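Local coordinates for protein with a SET domain within carboxy region (Cryptosporidium parvum, PDB 4LDG) that probably acts as a SET-domain histone H4 lysine methyltransferase of the SET8 type, at residues S29-P32 / Y33-N37; I100-T104 / I105-Y109; S120-W123 / K124-Y128; K129-L133 / N134-S138; R249-I252 / C253-L257. One frame throughout, in Å; residues are numbered along the deposited sequence. Where two conformers were deposited one is given.

Interaction 1 of 5, residues S29-P32 / Y33-N37; sequences SKIP and YFERN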
# COMPACT_ATOMS: atom_id res chain seq x y z
N SER A 29 -8.29 -1.36 16.04
CA SER A 29 -8.37 -2.82 16.04
C SER A 29 -7.03 -3.51 16.26
O SER A 29 -6.99 -4.66 16.67
CB SER A 29 -8.99 -3.31 14.73
OG SER A 29 -10.41 -3.26 14.82
N LYS A 30 -5.94 -2.80 16.01
CA LYS A 30 -4.59 -3.35 16.18
C LYS A 30 -3.91 -2.94 17.51
O LYS A 30 -2.83 -3.44 17.84
CB LYS A 30 -3.72 -2.93 14.99
CG LYS A 30 -4.15 -3.56 13.66
CD LYS A 30 -3.56 -2.83 12.46
CE LYS A 30 -3.89 -3.55 11.16
NZ LYS A 30 -3.14 -3.00 9.99
N ILE A 31 -4.55 -2.03 18.26
CA ILE A 31 -3.97 -1.55 19.52
C ILE A 31 -3.64 -2.67 20.52
O ILE A 31 -2.52 -2.70 21.03
CB ILE A 31 -4.84 -0.43 20.18
CG1 ILE A 31 -4.72 0.85 19.32
CG2 ILE A 31 -4.39 -0.14 21.62
CD1 ILE A 31 -5.28 2.12 19.92
N PRO A 32 -4.58 -3.61 20.77
CA PRO A 32 -4.26 -4.72 21.68
C PRO A 32 -3.00 -5.49 21.27
O PRO A 32 -2.21 -5.90 22.13
CB PRO A 32 -5.50 -5.62 21.57
CG PRO A 32 -6.58 -4.76 21.02
CD PRO A 32 -5.87 -3.82 20.10
N TYR A 33 -2.81 -5.68 19.96
CA TYR A 33 -1.59 -6.31 19.45
C TYR A 33 -0.37 -5.41 19.65
O TYR A 33 0.68 -5.90 20.05
CB TYR A 33 -1.75 -6.75 17.98
CG TYR A 33 -0.44 -7.11 17.32
CD1 TYR A 33 0.04 -8.42 17.33
CD2 TYR A 33 0.34 -6.14 16.70
CE1 TYR A 33 1.25 -8.74 16.74
CE2 TYR A 33 1.55 -6.45 16.11
CZ TYR A 33 2.01 -7.75 16.13
OH TYR A 33 3.21 -8.05 15.53
N PHE A 34 -0.48 -4.12 19.37
CA PHE A 34 0.65 -3.18 19.61
C PHE A 34 1.04 -3.16 21.09
O PHE A 34 2.23 -3.18 21.44
CB PHE A 34 0.35 -1.75 19.12
CG PHE A 34 0.14 -1.64 17.62
CD1 PHE A 34 0.93 -2.34 16.73
CD2 PHE A 34 -0.85 -0.81 17.11
CE1 PHE A 34 0.72 -2.25 15.35
CE2 PHE A 34 -1.06 -0.71 15.74
CZ PHE A 34 -0.27 -1.43 14.86
N GLU A 35 0.05 -3.13 21.97
CA GLU A 35 0.32 -3.05 23.40
C GLU A 35 0.96 -4.32 23.93
O GLU A 35 1.96 -4.26 24.62
CB GLU A 35 -0.94 -2.68 24.18
CG GLU A 35 -1.12 -1.17 24.26
CD GLU A 35 -2.41 -0.73 24.94
OE1 GLU A 35 -3.20 -1.61 25.37
OE2 GLU A 35 -2.62 0.50 25.04
N ARG A 36 0.40 -5.48 23.57
CA ARG A 36 1.04 -6.76 23.91
C ARG A 36 2.49 -6.86 23.45
O ARG A 36 3.29 -7.47 24.14
CB ARG A 36 0.26 -7.94 23.35
CG ARG A 36 -0.69 -8.56 24.36
CD ARG A 36 -1.38 -9.79 23.80
NE ARG A 36 -2.21 -9.45 22.65
CZ ARG A 36 -3.43 -9.94 22.41
NH1 ARG A 36 -4.01 -10.81 23.23
NH2 ARG A 36 -4.07 -9.54 21.31
N ASN A 37 2.82 -6.27 22.31
CA ASN A 37 4.18 -6.39 21.76
C ASN A 37 5.10 -5.19 22.00
O ASN A 37 6.17 -5.11 21.41
CB ASN A 37 4.11 -6.70 20.27
CG ASN A 37 3.82 -8.16 20.01
OD1 ASN A 37 4.71 -9.00 20.13
ND2 ASN A 37 2.58 -8.47 19.65
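Phe34 folds back along the last turns of helix 15-36 onto Lys30, and it can be followed outward from the backbone. Phe34 CB starts beside the carbonyl of the preceding turn, 3.6 Å from Ile31 O. With CG anti to the carbonyl carbon (chi1 -64°), the ring swings toward the N-terminal side, and Lys30 O comes to lie over one of its faces, 3.3 Å above the plane and offset toward the rim. Phe34 CD2 is the ring atom nearest Lys30 O, at 3.4 Å. Farther out, the ring leaves the carbonyl for the aliphatic base of the same residue: Phe34 CE2 is 3.5 Å from Lys30 CB, and CZ lies slightly farther from it. Lys30 then runs extended away from the contact.

Lys30 O therefore does double duty, because it also takes the Phe34 N hydrogen bond at 2.9 Å. Glu35 N to Ile31 O and Arg36 N to Pro32 O continue the pattern, although Pro32 has no N-H to give to the turn before it and the helix kinks there. Ile31 and Glu35 lie side by side, with Ile31 CG2 3.9 Å from Glu35 OE2. Past the last turn, Asn37 ND2 donates to Tyr33 O at 3.2 Å, while Asn37 N reaches that oxygen from the opposite face of the carbonyl. The chemistry implies a helix end whose doubly used acceptor is Tyr33 O; Lys30 and Glu35 take their polar partners, Asp26 and Tyr41, outside this stretch, and Arg36 only a weak one, Tyr109.

Interaction 2 of 5, residues I100-T104 / I105-Y109; sequences IIEAT and IDMNY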
# COMPACT_ATOMS: atom_id res chain seq x y z
N ILE A 100 5.41 -20.57 7.21
CA ILE A 100 6.13 -19.30 7.29
C ILE A 100 5.15 -18.14 7.26
O ILE A 100 5.38 -17.13 7.93
CB ILE A 100 7.12 -19.12 6.12
CG1 ILE A 100 8.24 -20.17 6.19
CG2 ILE A 100 7.74 -17.72 6.15
CD1 ILE A 100 9.00 -20.18 7.49
N ILE A 101 4.08 -18.29 6.48
CA ILE A 101 3.09 -17.23 6.36
C ILE A 101 2.40 -16.99 7.68
O ILE A 101 2.28 -15.85 8.09
CB ILE A 101 2.07 -17.53 5.26
CG1 ILE A 101 2.72 -17.39 3.89
CG2 ILE A 101 0.88 -16.61 5.35
CD1 ILE A 101 1.88 -17.94 2.76
N GLU A 102 1.97 -18.06 8.36
CA GLU A 102 1.22 -17.90 9.59
C GLU A 102 2.09 -17.41 10.74
O GLU A 102 1.60 -16.75 11.65
CB GLU A 102 0.52 -19.20 9.98
CG GLU A 102 -0.45 -19.68 8.93
CD GLU A 102 -1.72 -20.27 9.51
OE1 GLU A 102 -1.59 -21.33 10.16
OE2 GLU A 102 -2.83 -19.71 9.27
N ALA A 103 3.38 -17.74 10.70
CA ALA A 103 4.32 -17.18 11.65
C ALA A 103 4.66 -15.73 11.31
O ALA A 103 4.88 -14.93 12.20
CB ALA A 103 5.60 -17.99 11.68
N THR A 104 4.71 -15.40 10.03
CA THR A 104 5.15 -14.06 9.64
C THR A 104 4.03 -13.06 9.83
O THR A 104 4.28 -11.94 10.27
CB THR A 104 5.65 -14.07 8.20
OG1 THR A 104 6.76 -14.98 8.10
CG2 THR A 104 6.06 -12.67 7.74
N ILE A 105 2.80 -13.47 9.54
CA ILE A 105 1.63 -12.59 9.60
C ILE A 105 0.66 -13.07 10.66
O ILE A 105 0.33 -14.26 10.71
CB ILE A 105 0.91 -12.59 8.25
CG1 ILE A 105 1.80 -11.87 7.24
CG2 ILE A 105 -0.46 -11.92 8.37
CD1 ILE A 105 1.58 -12.30 5.83
N ASP A 106 0.22 -12.15 11.53
CA ASP A 106 -0.79 -12.46 12.55
C ASP A 106 -2.12 -12.29 11.87
O ASP A 106 -2.48 -11.17 11.52
CB ASP A 106 -0.69 -11.48 13.71
CG ASP A 106 -1.70 -11.78 14.83
OD1 ASP A 106 -1.25 -11.92 16.00
OD2 ASP A 106 -2.93 -11.86 14.53
N MET A 107 -2.82 -13.40 11.69
CA MET A 107 -4.10 -13.43 10.98
C MET A 107 -5.27 -12.86 11.79
O MET A 107 -6.32 -12.57 11.23
CB MET A 107 -4.41 -14.86 10.53
CG MET A 107 -4.21 -15.11 9.03
SD MET A 107 -2.51 -15.18 8.43
CE MET A 107 -2.25 -16.93 8.32
N ASN A 108 -5.08 -12.68 13.09
CA ASN A 108 -6.14 -12.13 13.94
C ASN A 108 -6.16 -10.61 13.77
O ASN A 108 -7.23 -10.02 13.60
CB ASN A 108 -5.98 -12.57 15.40
CG ASN A 108 -5.92 -14.09 15.56
OD1 ASN A 108 -6.79 -14.81 15.06
ND2 ASN A 108 -4.87 -14.58 16.21
N TYR A 109 -4.99 -9.99 13.77
CA TYR A 109 -4.91 -8.53 13.67
C TYR A 109 -4.54 -7.98 12.29
O TYR A 109 -4.60 -6.77 12.08
CB TYR A 109 -3.97 -8.01 14.76
CG TYR A 109 -4.51 -8.26 16.16
CD1 TYR A 109 -5.39 -7.37 16.73
CD2 TYR A 109 -4.15 -9.39 16.88
CE1 TYR A 109 -5.92 -7.59 17.99
CE2 TYR A 109 -4.67 -9.62 18.15
CZ TYR A 109 -5.56 -8.72 18.69
OH TYR A 109 -6.09 -8.90 19.94
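The carboxylate of Glu102 and the methyl of Met107 meet across the end of helix 98-104, the two side chains running nearly perpendicular to each other. Their closest pair, Glu102 OE2 and Met107 CE at 3.0 Å, is doubtful, since Met107 was modelled in two conformers. A second flat group, the Tyr109 ring, has Asp106 CG at its edge and in its plane. The Asp106 carboxylate works through one oxygen: Asp106 OD2 is met nearly along its C-O axis by Asn108 N at 2.7 Å, and from above the carboxylate plane by Tyr109 N at 2.9 Å. This is an Asx turn extended into an Asx motif, and it bends the chain just after the short strand.

The last helical bond, Ile105 N to Ile101 O, is 2.8 Å long. One residue earlier, Thr104 OG1, anti to its carbonyl carbon (chi1 -61°), reaches back to Ile100 O at 2.6 Å, and Thr104 N approaches from the opposite face; OG1 is also hydrogen-bonded with Tyr119 OH. Ile101 CG2 lies 4.4 Å from Ile105 CD1, a loose apolar contact. Around this exit, Ile101, Ile105 and Met107 rest on helix 121-134, Asp106 and Tyr109 face helix 15-36, and strand 105-106 pairs antiparallel with strand 111-112.

Interaction 3 of 5, residues S120-W123 / K124-Y128; sequences SEKW and KKIIY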
# COMPACT_ATOMS: atom_id res chain seq x y z
N SER A 120 14.58 -14.39 1.81
CA SER A 120 15.03 -14.45 0.41
C SER A 120 13.98 -13.84 -0.49
O SER A 120 12.83 -13.64 -0.07
CB SER A 120 15.20 -15.90 -0.02
OG SER A 120 13.93 -16.52 0.06
N GLU A 121 14.36 -13.56 -1.73
CA GLU A 121 13.44 -12.99 -2.72
C GLU A 121 12.20 -13.84 -2.87
O GLU A 121 11.11 -13.34 -2.77
CB GLU A 121 14.15 -12.78 -4.06
CG GLU A 121 15.13 -11.62 -4.02
CD GLU A 121 14.46 -10.28 -3.65
OE1 GLU A 121 13.27 -10.08 -4.01
OE2 GLU A 121 15.09 -9.43 -2.99
N LYS A 122 12.39 -15.14 -3.02
CA LYS A 122 11.28 -16.09 -3.10
C LYS A 122 10.26 -15.88 -1.99
O LYS A 122 9.04 -15.82 -2.24
CB LYS A 122 11.83 -17.51 -3.01
CG LYS A 122 10.75 -18.51 -2.62
CD LYS A 122 11.28 -19.93 -2.55
CE LYS A 122 10.11 -20.89 -2.36
NZ LYS A 122 10.50 -22.07 -1.57
N TRP A 123 10.76 -15.77 -0.77
CA TRP A 123 9.89 -15.68 0.38
C TRP A 123 9.32 -14.28 0.60
O TRP A 123 8.23 -14.16 1.12
CB TRP A 123 10.56 -16.23 1.64
CG TRP A 123 10.52 -17.68 1.67
CD1 TRP A 123 11.51 -18.52 1.33
CD2 TRP A 123 9.39 -18.50 2.00
NE1 TRP A 123 11.10 -19.81 1.45
CE2 TRP A 123 9.80 -19.83 1.87
CE3 TRP A 123 8.09 -18.24 2.43
CZ2 TRP A 123 8.96 -20.91 2.13
CZ3 TRP A 123 7.24 -19.34 2.72
CH2 TRP A 123 7.68 -20.64 2.56
N LYS A 124 10.00 -13.23 0.19
CA LYS A 124 9.33 -11.92 0.19
C LYS A 124 8.15 -11.88 -0.78
O LYS A 124 7.09 -11.31 -0.45
CB LYS A 124 10.29 -10.81 -0.19
CG LYS A 124 11.35 -10.50 0.84
CD LYS A 124 12.41 -9.62 0.20
CE LYS A 124 13.23 -8.92 1.27
NZ LYS A 124 14.50 -8.45 0.67
N LYS A 125 8.35 -12.45 -1.97
CA LYS A 125 7.27 -12.55 -2.94
C LYS A 125 6.07 -13.31 -2.36
O LYS A 125 4.93 -12.90 -2.54
CB LYS A 125 7.76 -13.26 -4.21
CG LYS A 125 6.68 -13.38 -5.30
CD LYS A 125 7.10 -14.24 -6.48
CE LYS A 125 6.08 -14.10 -7.60
NZ LYS A 125 6.27 -15.04 -8.76
N ILE A 126 6.32 -14.40 -1.67
CA ILE A 126 5.24 -15.16 -1.06
C ILE A 126 4.46 -14.27 -0.09
O ILE A 126 3.23 -14.20 -0.15
CB ILE A 126 5.77 -16.45 -0.40
CG1 ILE A 126 6.11 -17.46 -1.52
CG2 ILE A 126 4.77 -17.04 0.59
CD1 ILE A 126 7.13 -18.50 -1.15
N ILE A 127 5.16 -13.56 0.76
CA ILE A 127 4.52 -12.65 1.71
C ILE A 127 3.76 -11.49 1.04
O ILE A 127 2.63 -11.19 1.42
CB ILE A 127 5.56 -12.10 2.72
CG1 ILE A 127 6.21 -13.25 3.50
CG2 ILE A 127 4.92 -11.09 3.69
CD1 ILE A 127 5.23 -14.05 4.36
N TYR A 128 4.36 -10.87 0.04
CA TYR A 128 3.70 -9.78 -0.67
C TYR A 128 2.41 -10.21 -1.34
O TYR A 128 1.35 -9.59 -1.20
CB TYR A 128 4.68 -9.20 -1.71
CG TYR A 128 5.89 -8.48 -1.10
CD1 TYR A 128 5.82 -7.87 0.13
CD2 TYR A 128 7.08 -8.41 -1.79
CE1 TYR A 128 6.89 -7.20 0.65
CE2 TYR A 128 8.18 -7.76 -1.26
CZ TYR A 128 8.07 -7.13 -0.05
OH TYR A 128 9.18 -6.48 0.50
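Ile126 CD1 sits over one face of the Trp123 indole in the first turns of helix 121-134, and round this pair the carbonyls of residues 120 to 123 are each taken by an N-H four residues on. Ser120 sits at the N-cap, where Ser120 OG accepts from Trp123 N, but at 3.4 Å this capping bond is weak. Its carbonyl does more: Lys124 N reaches Ser120 O at 2.9 Å. Glu121 O is taken by Lys125 N, Lys122 O by Ile126 N and Trp123 O by Ile127 N, the first of these three nearly straight (173° at the hydrogen).

The charged ends are held less firmly. Glu121 OE2 and Lys124 NZ form a salt bridge that is long, at 3.8 Å, and the second partner of the lysine, Asp161, is also distant and weak. Lys122 comes near a bound malonate. Ile126 CG1, anti to the carbonyl carbon (chi1 -74°), lies 3.4 Å from Lys122 O and carries CD1 to the indole. There Ile126 CD1 makes a CH-pi contact, 3.9 Å from the centroid of the six-membered Trp123 ring and only 16° off the normal. What the chemistry implies is a division of labour: backbone bonds and a methyl-on-indole contact hold the turn, while the loose ion pairs probably add little.

Interaction 4 of 5, residues K129-L133 / N134-S138; sequences KYCIL and NEIHS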
# COMPACT_ATOMS: atom_id res chain seq x y z
N LYS A 129 2.50 -11.31 -2.07
CA LYS A 129 1.34 -11.92 -2.70
C LYS A 129 0.25 -12.19 -1.67
O LYS A 129 -0.92 -11.86 -1.89
CB LYS A 129 1.76 -13.22 -3.40
CG LYS A 129 0.63 -13.92 -4.13
CD LYS A 129 1.12 -14.94 -5.14
CE LYS A 129 -0.06 -15.75 -5.63
NZ LYS A 129 0.19 -16.57 -6.86
N TYR A 130 0.63 -12.76 -0.53
CA TYR A 130 -0.36 -13.00 0.51
C TYR A 130 -1.00 -11.71 1.01
O TYR A 130 -2.20 -11.66 1.21
CB TYR A 130 0.25 -13.79 1.68
CG TYR A 130 -0.76 -14.25 2.70
CD1 TYR A 130 -1.39 -15.50 2.59
CD2 TYR A 130 -1.09 -13.45 3.78
CE1 TYR A 130 -2.30 -15.94 3.52
CE2 TYR A 130 -2.02 -13.86 4.72
CZ TYR A 130 -2.62 -15.10 4.58
OH TYR A 130 -3.55 -15.50 5.52
N CYS A 131 -0.20 -10.67 1.27
CA CYS A 131 -0.76 -9.38 1.75
C CYS A 131 -1.67 -8.72 0.70
O CYS A 131 -2.74 -8.19 1.02
CB CYS A 131 0.34 -8.41 2.12
SG CYS A 131 1.44 -8.95 3.44
N ILE A 132 -1.27 -8.79 -0.56
CA ILE A 132 -2.07 -8.20 -1.61
C ILE A 132 -3.46 -8.83 -1.64
O ILE A 132 -4.47 -8.13 -1.68
CB ILE A 132 -1.41 -8.34 -2.99
CG1 ILE A 132 -0.22 -7.41 -3.06
CG2 ILE A 132 -2.41 -7.93 -4.08
CD1 ILE A 132 0.65 -7.61 -4.28
N LEU A 133 -3.51 -10.16 -1.62
CA LEU A 133 -4.77 -10.88 -1.84
C LEU A 133 -5.65 -10.99 -0.60
O LEU A 133 -6.86 -11.10 -0.74
CB LEU A 133 -4.49 -12.27 -2.41
CG LEU A 133 -3.99 -12.26 -3.86
CD1 LEU A 133 -3.46 -13.60 -4.26
CD2 LEU A 133 -5.10 -11.84 -4.82
N ASN A 134 -5.07 -10.94 0.59
CA ASN A 134 -5.86 -10.98 1.83
C ASN A 134 -5.99 -9.62 2.50
O ASN A 134 -6.40 -9.53 3.64
CB ASN A 134 -5.25 -12.00 2.81
CG ASN A 134 -5.28 -13.39 2.25
OD1 ASN A 134 -6.36 -13.95 2.06
ND2 ASN A 134 -4.12 -13.95 1.95
N GLU A 135 -5.61 -8.55 1.79
CA GLU A 135 -5.81 -7.17 2.24
C GLU A 135 -5.06 -6.84 3.52
O GLU A 135 -5.59 -6.19 4.40
CB GLU A 135 -7.29 -6.84 2.42
CG GLU A 135 -8.16 -7.06 1.19
CD GLU A 135 -8.08 -5.95 0.15
OE1 GLU A 135 -7.33 -4.96 0.35
OE2 GLU A 135 -8.78 -6.06 -0.88
N ILE A 136 -3.82 -7.29 3.62
CA ILE A 136 -2.97 -6.92 4.73
C ILE A 136 -2.23 -5.65 4.32
O ILE A 136 -1.77 -5.56 3.19
CB ILE A 136 -1.89 -7.98 5.02
CG1 ILE A 136 -2.45 -9.39 5.05
CG2 ILE A 136 -1.16 -7.66 6.33
CD1 ILE A 136 -3.28 -9.68 6.25
N HIS A 137 -2.12 -4.68 5.22
CA HIS A 137 -1.34 -3.46 4.95
C HIS A 137 -0.69 -2.92 6.21
O HIS A 137 -1.05 -3.30 7.32
CB HIS A 137 -2.18 -2.36 4.29
CG HIS A 137 -3.55 -2.23 4.86
ND1 HIS A 137 -4.68 -2.66 4.18
CD2 HIS A 137 -3.98 -1.77 6.06
CE1 HIS A 137 -5.75 -2.46 4.94
NE2 HIS A 137 -5.35 -1.92 6.08
N SER A 138 0.28 -2.05 6.03
CA SER A 138 0.86 -1.35 7.17
C SER A 138 -0.22 -0.45 7.71
O SER A 138 -1.19 -0.13 7.02
CB SER A 138 2.09 -0.53 6.74
OG SER A 138 3.19 -1.39 6.50
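Asn134 sets its amide over the ring of Tyr130, with ND2 above the centre of the face and 3.0 Å from the ring plane. The amide and ring planes are 47° apart, so this is no flat stack; the nitrogen end dips toward the pi cloud. Asn134 ND2 also donates to Tyr130 O at 3.1 Å, a bent bond of 136° at the hydrogen, and to Ser91 besides. Asn134 N reaches Tyr130 O at 3.0 Å from the opposite face of the carbonyl plane, which leaves that oxygen gripped twice by one residue. Two torsions bring the groups together: Tyr130 CG is anti to the backbone N (chi1 -172°), whereas Asn134 CG sits beside its own N. The far ends are anchored outside, Tyr130 OH on Ser87 and Asn134 OD1 on the backbone N of Lys88.

One residue on, Glu135 turns the chain with a positive phi of 63°, and Ile136 N comes back to Cys131 O at 3.0 Å, in the carbonyl plane and on a lone pair. The reversal also drops Ile136 beside the helix, Ile136 CB lying 3.7 Å from Cys131 CB. A 6→1 backbone bond (Ile136 N to Cys131 O), a positive-phi residue and an apolar contact linking the residue after it to the last turn together make a Schellman motif, here ending helix 121-134 and sending the chain toward strand 140-143.

Interaction 5 of 5, residues R249-I252 / C253-L257; sequences RDII and CGEEL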
# COMPACT_ATOMS: atom_id res chain seq x y z
N ARG A 249 13.21 1.46 4.39
CA ARG A 249 13.88 1.41 5.67
C ARG A 249 12.82 1.42 6.75
O ARG A 249 11.63 1.54 6.46
CB ARG A 249 14.80 2.63 5.80
CG ARG A 249 14.09 3.94 5.55
CD ARG A 249 14.82 5.10 6.20
NE ARG A 249 14.19 6.39 5.89
CZ ARG A 249 13.18 6.96 6.58
NH1 ARG A 249 12.65 6.38 7.65
NH2 ARG A 249 12.72 8.13 6.17
N ASP A 250 13.24 1.31 7.99
CA ASP A 250 12.34 1.50 9.10
C ASP A 250 11.77 2.90 9.03
O ASP A 250 12.50 3.85 8.95
CB ASP A 250 13.08 1.29 10.43
CG ASP A 250 13.43 -0.20 10.69
OD1 ASP A 250 13.19 -1.07 9.81
OD2 ASP A 250 13.93 -0.52 11.79
N ILE A 251 10.44 2.99 8.98
CA ILE A 251 9.71 4.24 9.03
C ILE A 251 9.08 4.29 10.43
O ILE A 251 8.33 3.38 10.80
CB ILE A 251 8.61 4.26 7.96
CG1 ILE A 251 9.20 4.12 6.56
CG2 ILE A 251 7.78 5.53 8.03
CD1 ILE A 251 8.15 4.04 5.48
N ILE A 252 9.40 5.32 11.22
CA ILE A 252 8.87 5.38 12.57
C ILE A 252 7.46 5.94 12.58
O ILE A 252 6.99 6.58 11.63
CB ILE A 252 9.76 6.13 13.59
CG1 ILE A 252 9.80 7.62 13.29
CG2 ILE A 252 11.15 5.50 13.62
CD1 ILE A 252 10.57 8.41 14.33
N CYS A 253 6.79 5.62 13.68
CA CYS A 253 5.47 6.09 13.99
C CYS A 253 5.41 7.61 13.89
O CYS A 253 6.29 8.30 14.40
CB CYS A 253 5.14 5.63 15.42
SG CYS A 253 3.55 6.18 16.04
N GLY A 254 4.37 8.13 13.22
CA GLY A 254 4.21 9.56 13.00
C GLY A 254 4.88 10.12 11.74
O GLY A 254 4.53 11.18 11.25
N GLU A 255 5.84 9.39 11.20
CA GLU A 255 6.61 9.88 10.07
C GLU A 255 5.80 9.79 8.77
O GLU A 255 5.04 8.85 8.53
CB GLU A 255 7.90 9.07 10.00
CG GLU A 255 8.74 9.17 8.76
CD GLU A 255 10.11 8.52 8.97
OE1 GLU A 255 10.26 7.66 9.88
OE2 GLU A 255 11.04 8.88 8.23
N GLU A 256 5.96 10.80 7.93
CA GLU A 256 5.20 10.90 6.69
C GLU A 256 5.72 9.86 5.72
O GLU A 256 6.91 9.63 5.68
CB GLU A 256 5.33 12.30 6.07
CG GLU A 256 4.50 12.47 4.79
CD GLU A 256 4.49 13.87 4.18
OE1 GLU A 256 5.20 14.76 4.69
OE2 GLU A 256 3.78 14.08 3.17
N LEU A 257 4.83 9.25 4.93
CA LEU A 257 5.27 8.39 3.85
C LEU A 257 5.54 9.28 2.64
O LEU A 257 4.74 10.15 2.28
CB LEU A 257 4.21 7.37 3.48
CG LEU A 257 3.67 6.48 4.60
CD1 LEU A 257 2.81 5.37 4.01
CD2 LEU A 257 4.80 5.90 5.41
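Ile252 and Glu255 are the ends of a type II beta turn with Cys253 and Gly254 at its corners, closed by Glu255 N to Ile252 O at 3.1 Å. Gly254 takes a positive phi of 89°, where a beta carbon would press against the carbonyl oxygen of Cys253.

Glu255 then reaches back across the turn with its chain extended and CG anti to the backbone N (chi1 167°). Its two oxygens have separate tasks. Glu255 OE1 accepts from Ile252 N at 2.8 Å, nearly along its C-O axis, and so closes the bend a second time. Glu255 OE2 forms the salt bridge with Arg249, whose end-on guanidinium spends both terminal nitrogens on this one atom: NH2 at 2.8 Å and NH1 at 3.0 Å, both from the same face of the carboxylate. The oxygen lies at the guanidinium edge, close to its plane. NH1 also donates to Asp250 O, which helps to set the rotation of the guanidinium. Beneath, Ile251 CD1 meets Leu257 CD2 at 3.8 Å, the two side chains crossing almost perpendicularly, while Gly254 and Glu255 make backbone bonds to Ala154 of strand 151-154. One carboxylate thus ties Arg249, Ile252 and Glu255 together across the turn, in the SET-domain loop between strands 240-247 and 258-259, and the nearby positive charge of Arg249 would be expected to favour the ionised form of Glu255.

All five interactions are local and follow one another along the chain. Interaction 1 ends helix 15-36 and touches interaction 2 through Tyr109, their centres about 14 Å apart. Interactions 3 and 4 occupy the start and finish of helix 121-134, about 12 Å between centres, and both pack against the 100-109 region: Trp123, Ile126 and Ile127 in the first case, Tyr130 and Cys131 in the second. Interaction 4 also meets interaction 1 where Lys30 approaches His137. Interaction 5 stands apart in the loop between strands 240-247 and 258-259. Its centre is 18 to 22 Å from the other centres, and it touches none of them. The first four thus join three helices into one cluster, while the fifth shapes a SET-domain loop.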